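Local coordinates for protein PnpC (Pseudomonas putida, PDB 3N9T) that probably catalyses the ferric-iron-dependent intradiol ring cleavage of hydroxyquinol, at residues Ala213-His218 with Asp246-Val251. Sequence-based numbering, arbitrary orientation.
Sequences AWRPAH and DAVFGV. With FE (Fe (III) ion), chain D.
R215 grips the D246 carboxylate side-on with two nitrogens, NE donating to OD1 at 2.7 Å and NH2 to OD2 at 2.6 Å. Both oxygens are met on their syn side, and the guanidinium and carboxylate planes lie 4° apart, the geometry of a bidentate salt bridge. V248 CG2 sits over one guanidinium face, offset toward the rim and 3.2 Å from R215 NE. On the opposite side, P216 packs its CD against the D246 carboxylate and its CG against V251 CG2 at 3.6 Å. D246 CG stands anti to its backbone N (chi1 -176°), which turns the carboxylate back over its loop. OD1 also accepts from V248 N, an Asx turn within the type I beta turn D246-F249, and OD2 from G250 N; both donors approach from above the carboxylate plane, leaving the syn sides, in or near the plane, to the arginine.

The salt bridge and a 3.1 Å backbone bond from A247 N to W214 O join the start of strand 214-224 to the loop between strands 231-237 and 256-262 of the intradiol dioxygenase domain, beside the iron. H218 NE2 binds the ferric ion at 2.0 Å; Y160, Y194, H220 and a water are among the other ligands. Its ND1 donates in the ring plane to P216 O (173° at the hydrogen), which helps fix the ring's rotation. Further out, H234 and F236 touch R215.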
loop_
_atom_site.group_PDB
_atom_site.type_symbol
_atom_site.label_atom_id
_atom_site.label_comp_id
_atom_site.label_asym_id
_atom_site.label_seq_id
_atom_site.Cartn_x
_atom_site.Cartn_y
_atom_site.Cartn_z
ATOM N N ALA A 213 -7.191 20.283 2.537
ATOM C CA ALA A 213 -5.813 20.034 2.155
ATOM C C ALA A 213 -4.824 21.064 2.718
ATOM O O ALA A 213 -3.725 21.213 2.165
ATOM C CB ALA A 213 -5.711 19.937 0.592
ATOM N N TRP A 214 -5.180 21.787 3.792
ATOM C CA TRP A 214 -4.309 22.892 4.251
ATOM C C TRP A 214 -3.276 22.477 5.272
ATOM O O TRP A 214 -3.564 21.729 6.227
ATOM C CB TRP A 214 -5.079 24.093 4.817
ATOM C CG TRP A 214 -5.902 24.809 3.808
ATOM C CD1 TRP A 214 -7.166 24.492 3.428
ATOM C CD2 TRP A 214 -5.522 25.940 3.027
ATOM N NE1 TRP A 214 -7.603 25.358 2.457
ATOM C CE2 TRP A 214 -6.621 26.266 2.198
ATOM C CE3 TRP A 214 -4.382 26.756 2.981
ATOM C CZ2 TRP A 214 -6.613 27.357 1.342
ATOM C CZ3 TRP A 214 -4.374 27.825 2.116
ATOM C CH2 TRP A 214 -5.458 28.091 1.269
ATOM N N ARG A 215 -2.098 23.061 5.125
ATOM C CA ARG A 215 -1.186 23.182 6.255
ATOM C C ARG A 215 -1.262 24.528 6.976
ATOM O O ARG A 215 -1.318 25.567 6.319
ATOM C CB ARG A 215 0.208 22.960 5.795
ATOM C CG ARG A 215 0.278 21.623 5.032
ATOM C CD ARG A 215 1.489 20.845 5.413
ATOM N NE ARG A 215 1.613 20.668 6.849
ATOM C CZ ARG A 215 2.780 20.559 7.449
ATOM N NH1 ARG A 215 3.882 20.584 6.725
ATOM N NH2 ARG A 215 2.863 20.400 8.754
ATOM N N PRO A 216 -1.247 24.508 8.316
ATOM C CA PRO A 216 -1.045 25.789 9.015
ATOM C C PRO A 216 0.292 26.433 8.667
ATOM O O PRO A 216 1.264 25.735 8.383
ATOM C CB PRO A 216 -1.030 25.412 10.497
ATOM C CG PRO A 216 -0.745 23.934 10.525
ATOM C CD PRO A 216 -1.153 23.337 9.223
ATOM N N ALA A 217 0.330 27.768 8.742
ATOM C CA ALA A 217 1.552 28.548 8.489
ATOM C C ALA A 217 2.725 28.097 9.361
ATOM O O ALA A 217 2.557 27.807 10.540
ATOM C CB ALA A 217 1.251 30.066 8.673
ATOM N N HIS A 218 3.899 27.948 8.752
ATOM C CA HIS A 218 5.068 27.508 9.511
ATOM C C HIS A 218 6.366 27.964 8.938
ATOM O O HIS A 218 6.452 28.234 7.738
ATOM C CB HIS A 218 5.135 25.983 9.619
ATOM C CG HIS A 218 5.078 25.269 8.290
ATOM N ND1 HIS A 218 3.895 24.993 7.649
ATOM C CD2 HIS A 218 6.060 24.753 7.505
ATOM C CE1 HIS A 218 4.156 24.355 6.508
ATOM N NE2 HIS A 218 5.463 24.205 6.391
ATOM N N ASP A 246 -4.082 20.182 10.791
ATOM C CA ASP A 246 -2.991 20.050 9.837
ATOM C C ASP A 246 -3.217 18.806 9.014
ATOM O O ASP A 246 -3.316 17.683 9.581
ATOM C CB ASP A 246 -1.643 19.960 10.591
ATOM C CG ASP A 246 -0.410 19.919 9.637
ATOM O OD1 ASP A 246 -0.544 19.971 8.380
ATOM O OD2 ASP A 246 0.715 19.825 10.145
ATOM N N ALA A 247 -3.270 18.977 7.697
ATOM C CA ALA A 247 -3.512 17.856 6.784
ATOM C C ALA A 247 -2.480 16.710 6.905
ATOM O O ALA A 247 -2.754 15.566 6.485
ATOM C CB ALA A 247 -3.607 18.315 5.333
ATOM N N VAL A 248 -1.295 17.026 7.439
ATOM C CA VAL A 248 -0.271 15.976 7.526
ATOM C C VAL A 248 0.172 15.812 8.969
ATOM O O VAL A 248 1.195 15.234 9.240
ATOM C CB VAL A 248 0.918 16.241 6.575
ATOM C CG1 VAL A 248 0.463 16.449 5.103
ATOM C CG2 VAL A 248 1.708 17.508 7.010
ATOM N N PHE A 249 -0.638 16.342 9.882
ATOM C CA PHE A 249 -0.502 16.141 11.303
ATOM C C PHE A 249 0.908 16.518 11.848
ATOM O O PHE A 249 1.406 15.836 12.745
ATOM C CB PHE A 249 -0.833 14.674 11.642
ATOM C CG PHE A 249 -2.026 14.129 10.912
ATOM C CD1 PHE A 249 -3.306 14.497 11.308
ATOM C CD2 PHE A 249 -1.872 13.278 9.822
ATOM C CE1 PHE A 249 -4.418 14.046 10.668
ATOM C CE2 PHE A 249 -2.999 12.814 9.129
ATOM C CZ PHE A 249 -4.281 13.158 9.593
ATOM N N GLY A 250 1.499 17.589 11.308
ATOM C CA GLY A 250 2.819 18.084 11.730
ATOM C C GLY A 250 2.862 18.828 13.085
ATOM O O GLY A 250 3.920 18.947 13.711
ATOM N N VAL A 251 1.727 19.380 13.504
ATOM C CA VAL A 251 1.699 20.359 14.577
ATOM C C VAL A 251 1.825 19.594 15.869
ATOM O O VAL A 251 1.139 18.573 16.047
ATOM C CB VAL A 251 0.326 21.164 14.618
ATOM C CG1 VAL A 251 0.271 22.191 15.822
ATOM C CG2 VAL A 251 0.090 21.900 13.314
HETATM FE FE FE D . 6.455 23.582 4.804
HETATM O O HOH W 1 6.906 21.626 4.112
#